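Local coordinates for protein acid phosphatase (Mycobacterium tuberculosis, PDB 2A6P) that hydrolyses phosphate monoesters with broad specificity, including fructose 1,6-bisphosphate in gluconeogenesis, and shows negligible phosphoglycerate mutase activity, at residues 12-17 and 50-55; 59-64 and 145-150. One frame throughout, in Å; residues are numbered along the deposited sequence.

Contact 1 (12-17 and 50-55); sequences RLLLLR and QLLGEL. With SO4 (sulfate ion), chain C.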
ATOM      1  N   ARG A  12     -11.310   4.676 -10.071  1.00 22.43           N
ATOM      2  CA  ARG A  12      -9.970   4.446  -9.533  1.00 21.48           C
ATOM      3  C   ARG A  12      -8.808   4.764 -10.472  1.00 19.17           C
ATOM      4  O   ARG A  12      -8.947   4.746 -11.692  1.00 16.56           O
ATOM      5  CB  ARG A  12      -9.821   2.978  -9.119  1.00 22.03           C
ATOM      6  CG  ARG A  12     -10.772   2.483  -8.060  1.00 26.13           C
ATOM      7  CD  ARG A  12     -10.791   0.956  -8.049  1.00 27.36           C
ATOM      8  NE  ARG A  12     -11.252   0.423  -9.332  1.00 31.31           N
ATOM      9  CZ  ARG A  12     -11.339  -0.871  -9.637  1.00 32.21           C
ATOM     10  NH1 ARG A  12     -10.996  -1.799  -8.747  1.00 32.10           N
ATOM     11  NH2 ARG A  12     -11.771  -1.236 -10.840  1.00 33.64           N
ATOM     12  N   LEU A  13      -7.648   5.028  -9.876  1.00 18.52           N
ATOM     13  CA  LEU A  13      -6.422   5.297 -10.628  1.00 17.05           C
ATOM     14  C   LEU A  13      -5.493   4.106 -10.372  1.00 16.59           C
ATOM     15  O   LEU A  13      -5.077   3.878  -9.235  1.00 16.96           O
ATOM     16  CB  LEU A  13      -5.750   6.589 -10.137  1.00 15.78           C
ATOM     17  CG  LEU A  13      -4.291   6.822 -10.566  1.00 14.29           C
ATOM     18  CD1 LEU A  13      -4.184   6.878 -12.090  1.00 14.68           C
ATOM     19  CD2 LEU A  13      -3.775   8.103  -9.949  1.00 14.73           C
ATOM     20  N   LEU A  14      -5.194   3.326 -11.403  1.00 16.17           N
ATOM     21  CA  LEU A  14      -4.304   2.188 -11.202  1.00 17.02           C
ATOM     22  C   LEU A  14      -2.961   2.524 -11.821  1.00 17.40           C
ATOM     23  O   LEU A  14      -2.892   3.260 -12.804  1.00 17.97           O
ATOM     24  CB  LEU A  14      -4.839   0.911 -11.863  1.00 17.06           C
ATOM     25  CG  LEU A  14      -6.317   0.504 -11.972  1.00 19.28           C
ATOM     26  CD1 LEU A  14      -6.398  -0.998 -11.746  1.00 18.50           C
ATOM     27  CD2 LEU A  14      -7.190   1.231 -10.983  1.00 21.27           C
ATOM     28  N   LEU A  15      -1.891   2.002 -11.235  1.00 16.58           N
ATOM     29  CA  LEU A  15      -0.554   2.226 -11.764  1.00 15.94           C
ATOM     30  C   LEU A  15       0.117   0.879 -11.930  1.00 15.83           C
ATOM     31  O   LEU A  15       0.028   0.028 -11.051  1.00 17.62           O
ATOM     32  CB  LEU A  15       0.282   3.096 -10.824  1.00 16.29           C
ATOM     33  CG  LEU A  15      -0.281   4.490 -10.558  1.00 18.20           C
ATOM     34  CD1 LEU A  15      -1.290   4.442  -9.410  1.00 17.68           C
ATOM     35  CD2 LEU A  15       0.861   5.409 -10.217  1.00 17.70           C
ATOM     36  N   LEU A  16       0.783   0.685 -13.062  1.00 14.07           N
ATOM     37  CA  LEU A  16       1.481  -0.567 -13.337  1.00 13.61           C
ATOM     38  C   LEU A  16       2.941  -0.294 -13.684  1.00 13.56           C
ATOM     39  O   LEU A  16       3.224   0.464 -14.628  1.00 12.34           O
ATOM     40  CB  LEU A  16       0.823  -1.296 -14.516  1.00 12.56           C
ATOM     41  CG  LEU A  16       1.610  -2.509 -15.051  1.00 14.35           C
ATOM     42  CD1 LEU A  16       1.660  -3.599 -13.978  1.00 12.15           C
ATOM     43  CD2 LEU A  16       0.983  -3.055 -16.334  1.00 12.06           C
ATOM     44  N   ARG A  17       3.864  -0.891 -12.929  1.00 11.78           N
ATOM     45  CA  ARG A  17       5.284  -0.714 -13.225  1.00 13.46           C
ATOM     46  C   ARG A  17       5.642  -1.731 -14.312  1.00 14.30           C
ATOM     47  O   ARG A  17       5.106  -2.836 -14.328  1.00 16.48           O
ATOM     48  CB  ARG A  17       6.166  -0.982 -11.990  1.00 12.84           C
ATOM     49  CG  ARG A  17       7.671  -0.840 -12.299  1.00 13.23           C
ATOM     50  CD  ARG A  17       8.549  -1.085 -11.084  1.00 13.47           C
ATOM     51  NE  ARG A  17       9.973  -0.906 -11.389  1.00 15.53           N
ATOM     52  CZ  ARG A  17      10.962  -1.281 -10.578  1.00 15.56           C
ATOM     53  NH1 ARG A  17      10.687  -1.852  -9.415  1.00 15.24           N
ATOM     54  NH2 ARG A  17      12.226  -1.112 -10.936  1.00 13.85           N
ATOM     55  N   GLN A  50      -3.149 -10.262 -17.042  1.00 31.57           N
ATOM     56  CA  GLN A  50      -4.027 -11.353 -16.649  1.00 33.62           C
ATOM     57  C   GLN A  50      -4.727 -10.892 -15.380  1.00 33.59           C
ATOM     58  O   GLN A  50      -5.941 -11.048 -15.217  1.00 33.88           O
ATOM     59  CB  GLN A  50      -3.185 -12.597 -16.352  1.00 36.12           C
ATOM     60  CG  GLN A  50      -3.845 -13.926 -16.696  1.00 40.39           C
ATOM     61  CD  GLN A  50      -2.890 -15.112 -16.553  1.00 42.30           C
ATOM     62  OE1 GLN A  50      -2.530 -15.510 -15.437  1.00 42.49           O
ATOM     63  NE2 GLN A  50      -2.469 -15.674 -17.684  1.00 42.53           N
ATOM     64  N   LEU A  51      -3.934 -10.312 -14.486  1.00 33.64           N
ATOM     65  CA  LEU A  51      -4.417  -9.799 -13.211  1.00 33.19           C
ATOM     66  C   LEU A  51      -5.335  -8.578 -13.381  1.00 32.78           C
ATOM     67  O   LEU A  51      -6.324  -8.435 -12.657  1.00 31.80           O
ATOM     68  CB  LEU A  51      -3.215  -9.454 -12.333  1.00 33.14           C
ATOM     69  CG  LEU A  51      -3.466  -8.863 -10.948  1.00 33.86           C
ATOM     70  CD1 LEU A  51      -4.519  -9.667 -10.212  1.00 33.32           C
ATOM     71  CD2 LEU A  51      -2.143  -8.853 -10.186  1.00 34.22           C
ATOM     72  N   LEU A  52      -5.003  -7.706 -14.334  1.00 32.23           N
ATOM     73  CA  LEU A  52      -5.813  -6.520 -14.592  1.00 33.31           C
ATOM     74  C   LEU A  52      -7.184  -6.969 -15.084  1.00 35.12           C
ATOM     75  O   LEU A  52      -8.194  -6.293 -14.879  1.00 34.25           O
ATOM     76  CB  LEU A  52      -5.153  -5.637 -15.661  1.00 32.30           C
ATOM     77  CG  LEU A  52      -4.271  -4.409 -15.356  1.00 31.73           C
ATOM     78  CD1 LEU A  52      -4.178  -4.135 -13.868  1.00 30.37           C
ATOM     79  CD2 LEU A  52      -2.897  -4.627 -15.955  1.00 30.00           C
ATOM     80  N   GLY A  53      -7.201  -8.128 -15.733  1.00 37.58           N
ATOM     81  CA  GLY A  53      -8.432  -8.672 -16.269  1.00 39.49           C
ATOM     82  C   GLY A  53      -9.503  -8.920 -15.233  1.00 40.81           C
ATOM     83  O   GLY A  53     -10.681  -8.719 -15.508  1.00 42.47           O
ATOM     84  N   GLU A  54      -9.117  -9.351 -14.040  1.00 40.98           N
ATOM     85  CA  GLU A  54     -10.114  -9.613 -13.015  1.00 41.99           C
ATOM     86  C   GLU A  54     -10.311  -8.455 -12.044  1.00 42.09           C
ATOM     87  O   GLU A  54     -10.855  -8.633 -10.952  1.00 41.94           O
ATOM     88  CB  GLU A  54      -9.770 -10.899 -12.260  1.00 43.39           C
ATOM     89  CG  GLU A  54      -8.390 -10.937 -11.645  1.00 45.57           C
ATOM     90  CD  GLU A  54      -8.009 -12.334 -11.190  1.00 47.14           C
ATOM     91  OE1 GLU A  54      -7.973 -13.241 -12.048  1.00 47.54           O
ATOM     92  OE2 GLU A  54      -7.746 -12.527  -9.980  1.00 47.70           O
ATOM     93  N   LEU A  55      -9.870  -7.266 -12.443  1.00 42.23           N
ATOM     94  CA  LEU A  55     -10.038  -6.087 -11.603  1.00 42.43           C
ATOM     95  C   LEU A  55     -11.313  -5.337 -11.997  1.00 42.94           C
ATOM     96  O   LEU A  55     -11.665  -4.324 -11.389  1.00 42.87           O
ATOM     97  CB  LEU A  55      -8.822  -5.161 -11.713  1.00 42.19           C
ATOM     98  CG  LEU A  55      -7.582  -5.640 -10.956  1.00 43.12           C
ATOM     99  CD1 LEU A  55      -6.463  -4.632 -11.121  1.00 44.43           C
ATOM    100  CD2 LEU A  55      -7.913  -5.804  -9.479  1.00 44.42           C
TER
HETATM  101  S   SO4 C 204      14.316  -0.106 -14.174  1.00 41.53           S
HETATM  102  O1  SO4 C 204      13.595  -1.103 -13.319  1.00 43.69           O
HETATM  103  O2  SO4 C 204      14.823  -0.872 -15.427  1.00 44.06           O
HETATM  104  O3  SO4 C 204      13.390   0.848 -14.647  1.00 44.41           O
HETATM  105  O4  SO4 C 204      15.500   0.215 -13.425  1.00 46.25           O

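Contact 2 (59-64 and 145-150); sequences DPIVIC and RDVLFV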
ATOM      1  N   ASP A  59     -14.254   0.858 -18.571  1.00 35.91           N
ATOM      2  CA  ASP A  59     -13.820   1.516 -19.804  1.00 35.54           C
ATOM      3  C   ASP A  59     -12.579   2.378 -19.546  1.00 33.18           C
ATOM      4  O   ASP A  59     -12.593   3.588 -19.759  1.00 34.04           O
ATOM      5  CB  ASP A  59     -14.973   2.369 -20.346  1.00 37.98           C
ATOM      6  CG  ASP A  59     -14.649   3.017 -21.679  1.00 41.74           C
ATOM      7  OD1 ASP A  59     -14.027   2.344 -22.539  1.00 42.20           O
ATOM      8  OD2 ASP A  59     -15.033   4.196 -21.867  1.00 41.88           O
ATOM      9  N   PRO A  60     -11.484   1.744 -19.095  1.00 30.41           N
ATOM     10  CA  PRO A  60     -10.181   2.334 -18.763  1.00 27.76           C
ATOM     11  C   PRO A  60      -9.452   3.126 -19.848  1.00 25.97           C
ATOM     12  O   PRO A  60      -9.355   2.684 -21.000  1.00 26.10           O
ATOM     13  CB  PRO A  60      -9.340   1.121 -18.356  1.00 27.71           C
ATOM     14  CG  PRO A  60     -10.330   0.075 -18.041  1.00 29.03           C
ATOM     15  CD  PRO A  60     -11.401   0.275 -19.035  1.00 29.36           C
ATOM     16  N   ILE A  61      -8.936   4.297 -19.479  1.00 24.04           N
ATOM     17  CA  ILE A  61      -8.141   5.075 -20.417  1.00 21.99           C
ATOM     18  C   ILE A  61      -6.707   4.770 -19.975  1.00 21.03           C
ATOM     19  O   ILE A  61      -6.343   4.993 -18.816  1.00 21.40           O
ATOM     20  CB  ILE A  61      -8.417   6.599 -20.337  1.00 20.78           C
ATOM     21  CG1 ILE A  61      -7.465   7.335 -21.293  1.00 20.43           C
ATOM     22  CG2 ILE A  61      -8.274   7.086 -18.917  1.00 18.70           C
ATOM     23  CD1 ILE A  61      -7.649   8.849 -21.322  1.00 22.95           C
ATOM     24  N   VAL A  62      -5.912   4.228 -20.893  1.00 19.73           N
ATOM     25  CA  VAL A  62      -4.528   3.852 -20.602  1.00 19.32           C
ATOM     26  C   VAL A  62      -3.487   4.845 -21.114  1.00 18.65           C
ATOM     27  O   VAL A  62      -3.391   5.105 -22.321  1.00 18.36           O
ATOM     28  CB  VAL A  62      -4.207   2.458 -21.193  1.00 18.97           C
ATOM     29  CG1 VAL A  62      -2.788   2.055 -20.840  1.00 19.59           C
ATOM     30  CG2 VAL A  62      -5.221   1.418 -20.676  1.00 19.33           C
ATOM     31  N   ILE A  63      -2.717   5.395 -20.176  1.00 18.92           N
ATOM     32  CA  ILE A  63      -1.657   6.352 -20.464  1.00 18.74           C
ATOM     33  C   ILE A  63      -0.346   5.615 -20.203  1.00 19.47           C
ATOM     34  O   ILE A  63      -0.185   4.984 -19.150  1.00 19.84           O
ATOM     35  CB  ILE A  63      -1.768   7.595 -19.549  1.00 20.47           C
ATOM     36  CG1 ILE A  63      -3.093   8.324 -19.801  1.00 21.58           C
ATOM     37  CG2 ILE A  63      -0.642   8.573 -19.858  1.00 22.37           C
ATOM     38  CD1 ILE A  63      -4.317   7.566 -19.370  1.00 24.25           C
ATOM     39  N   CYS A  64       0.593   5.703 -21.140  1.00 18.04           N
ATOM     40  CA  CYS A  64       1.854   4.968 -21.025  1.00 18.24           C
ATOM     41  C   CYS A  64       3.128   5.803 -21.195  1.00 18.19           C
ATOM     42  O   CYS A  64       3.144   6.774 -21.940  1.00 17.79           O
ATOM     43  CB  CYS A  64       1.849   3.827 -22.066  1.00 17.58           C
ATOM     44  SG  CYS A  64       3.189   2.589 -21.977  1.00 17.60           S
ATOM     45  N   ARG A 145     -14.635   7.456 -16.065  1.00 31.00           N
ATOM     46  CA  ARG A 145     -14.011   6.145 -16.256  1.00 30.12           C
ATOM     47  C   ARG A 145     -12.792   5.926 -15.346  1.00 28.80           C
ATOM     48  O   ARG A 145     -12.328   6.859 -14.671  1.00 28.88           O
ATOM     49  CB  ARG A 145     -13.583   5.997 -17.727  1.00 32.85           C
ATOM     50  CG  ARG A 145     -12.484   6.992 -18.161  1.00 35.10           C
ATOM     51  CD  ARG A 145     -12.433   7.233 -19.678  1.00 36.66           C
ATOM     52  NE  ARG A 145     -12.139   6.022 -20.443  1.00 39.36           N
ATOM     53  CZ  ARG A 145     -11.874   6.001 -21.747  1.00 42.24           C
ATOM     54  NH1 ARG A 145     -11.861   7.134 -22.441  1.00 42.06           N
ATOM     55  NH2 ARG A 145     -11.624   4.848 -22.364  1.00 42.71           N
ATOM     56  N   ASP A 146     -12.287   4.691 -15.333  1.00 26.16           N
ATOM     57  CA  ASP A 146     -11.103   4.342 -14.551  1.00 24.16           C
ATOM     58  C   ASP A 146      -9.862   4.735 -15.354  1.00 23.25           C
ATOM     59  O   ASP A 146      -9.901   4.770 -16.588  1.00 23.83           O
ATOM     60  CB  ASP A 146     -11.056   2.837 -14.252  1.00 22.15           C
ATOM     61  CG  ASP A 146     -12.044   2.421 -13.164  1.00 23.50           C
ATOM     62  OD1 ASP A 146     -12.307   3.227 -12.244  1.00 22.81           O
ATOM     63  OD2 ASP A 146     -12.545   1.277 -13.218  1.00 24.49           O
ATOM     64  N   VAL A 147      -8.767   5.029 -14.651  1.00 21.84           N
ATOM     65  CA  VAL A 147      -7.501   5.431 -15.286  1.00 20.03           C
ATOM     66  C   VAL A 147      -6.342   4.473 -14.969  1.00 20.63           C
ATOM     67  O   VAL A 147      -6.175   4.049 -13.827  1.00 20.59           O
ATOM     68  CB  VAL A 147      -7.089   6.869 -14.838  1.00 18.18           C
ATOM     69  CG1 VAL A 147      -5.714   7.224 -15.393  1.00 17.01           C
ATOM     70  CG2 VAL A 147      -8.131   7.880 -15.312  1.00 18.16           C
ATOM     71  N   LEU A 148      -5.546   4.138 -15.986  1.00 21.29           N
ATOM     72  CA  LEU A 148      -4.400   3.248 -15.804  1.00 21.40           C
ATOM     73  C   LEU A 148      -3.091   3.842 -16.333  1.00 21.03           C
ATOM     74  O   LEU A 148      -2.967   4.146 -17.523  1.00 18.82           O
ATOM     75  CB  LEU A 148      -4.654   1.893 -16.485  1.00 22.08           C
ATOM     76  CG  LEU A 148      -3.461   0.921 -16.545  1.00 24.51           C
ATOM     77  CD1 LEU A 148      -2.971   0.602 -15.154  1.00 24.23           C
ATOM     78  CD2 LEU A 148      -3.868  -0.354 -17.253  1.00 26.03           C
ATOM     79  N   PHE A 149      -2.122   4.012 -15.440  1.00 19.49           N
ATOM     80  CA  PHE A 149      -0.820   4.539 -15.822  1.00 17.28           C
ATOM     81  C   PHE A 149       0.148   3.378 -15.918  1.00 17.68           C
ATOM     82  O   PHE A 149       0.270   2.599 -14.965  1.00 18.30           O
ATOM     83  CB  PHE A 149      -0.250   5.494 -14.757  1.00 15.95           C
ATOM     84  CG  PHE A 149      -0.916   6.849 -14.680  1.00 12.13           C
ATOM     85  CD1 PHE A 149      -1.802   7.288 -15.662  1.00 12.13           C
ATOM     86  CD2 PHE A 149      -0.600   7.715 -13.632  1.00 12.00           C
ATOM     87  CE1 PHE A 149      -2.366   8.580 -15.601  1.00 11.23           C
ATOM     88  CE2 PHE A 149      -1.152   9.000 -13.560  1.00 11.69           C
ATOM     89  CZ  PHE A 149      -2.038   9.435 -14.549  1.00 10.40           C
ATOM     90  N   VAL A 150       0.835   3.247 -17.051  1.00 17.42           N
ATOM     91  CA  VAL A 150       1.859   2.207 -17.190  1.00 15.40           C
ATOM     92  C   VAL A 150       3.126   3.060 -17.126  1.00 16.49           C
ATOM     93  O   VAL A 150       3.427   3.802 -18.064  1.00 14.99           O
ATOM     94  CB  VAL A 150       1.758   1.489 -18.527  1.00 14.75           C
ATOM     95  CG1 VAL A 150       2.878   0.430 -18.646  1.00 12.68           C
ATOM     96  CG2 VAL A 150       0.372   0.862 -18.654  1.00 13.16           C
TER

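Contact 1 (12-17 and 50-55)
Leu-14 of strand 13-17 lies opposite Leu-52, in the last turn of helix 39-53, their CA atoms 9.5 Å apart, so side chains and one hydrogen bond make the contact. Every second residue of the strand, Arg-12, Leu-14 and Leu-16, turns its CB toward the helix end. Leu-14 and Leu-55 run alongside each other in opposite senses and meet through single methyls, Leu-14 CD1 to Leu-55 CD1 at 3.7 Å. The same Leu-14 CD1 stands 4.4 Å from Leu-52 CD1. The second methyl of Leu-52 goes further along the strand, its CD2 lying 4.2 Å from Leu-16 CD2, so one leucine of the helix spans two of the strand. In this histidine phosphatase fold, strand 13-17 is a central strand of the mixed sheet and helix 39-53 packs on one of its faces; Ile-181 of the neighbouring antiparallel strand 180-187 touches both Leu-16 and Leu-52. Leu-13 and Leu-15 face the other side, where helix 153-163 lies. At the strand's start, Arg-12 bends at chi3 (-61°), and its NH2 donates to Leu-55 O, 3.1 Å away. The bond is nearly straight, 170° at the hydrogen, and the oxygen lies at the guanidinium edge, in its plane, so the arginine ties down the carbonyl just beyond the helix. Arg-17 reaches toward a sulfate, probably from the crystallisation liquor, though the position of its NH2 is less certain; Thr-21 and Thr-30 also bind the ion. His-18, the inferred phosphohistidine residue, follows next in the chain.

Contact 2 (59-64 and 145-150)
Ile-61 to Cys-64 run parallel to Val-147 to Val-150 as neighbouring strands, their axes 4.8 Å apart and 20° from parallel. Four backbone bonds join them: Ile-61 N to Asp-146 O, Leu-148 N to Ile-61 O, Ile-63 N to Leu-148 O and Val-150 N to Ile-63 O, the last two both 2.9 Å. Thus Ile-61 and Ile-63 each use N and O toward the 147-150 strand. Val-62 and Cys-64 instead find backbone partners on the far side, around strand 83-84. CA-H...O contacts supplement the bonds, as from Pro-60 CA to Asp-146 O (3.3 Å), so that carbonyl receives both. This pairing belongs to the parallel part of the histidine phosphatase sheet. Ile-61, Ile-63, Val-147 and Phe-149 share one face, where helix 124-141 packs; Ile-61 CG2 meets Val-147 CG2 at 3.7 Å, and the Phe-149 ring brings CD1 to Ile-63 CB. On the other face Val-62 reaches Leu-148 and Val-150, while Cys-64 SG lies 3.9 Å from Val-150 CB. Before the strands, Arg-145 brings the edge of its guanidinium to the Asp-59 carbonyl: its NE donates to Asp-59 O at 2.6 Å, and its NH2 adds a weak bond to the same oxygen. The guanidinium is sandwiched, Ile-61 CB over the centre of one face and Asp-59 OD2 over the opposite face, toward the rim. Carboxylate and guanidinium planes are 18° apart; OD1, 3.5 Å from Arg-145 NH2, lies well out of the guanidinium plane, so this salt bridge rests on charge alone. The buried Asp-146 carboxylate is satisfied by backbone amides, OD2 by Asp-58 N and OD1 by Arg-12 N.

Contacts 1 and 2 lie in series along the chain: helix 39-53 of the first is followed by strand 61-64 of the second, and their centres are 9 Å apart. They share one mixed sheet, in which strand 147-151 stands between 61-64 and 13-17. Probable hydrogen bonds join them across that seam, Leu-14 N to Val-147 O and Leu-16 N to Phe-149 O, both 2.7 Å. The two central strands run side by side toward the active site: 13-17 leads directly into His-18, the inferred phosphohistidine nucleophile, and 147-151 into His-152, probably the transition-state stabiliser, so the pairing probably helps to bring the two histidines to one site.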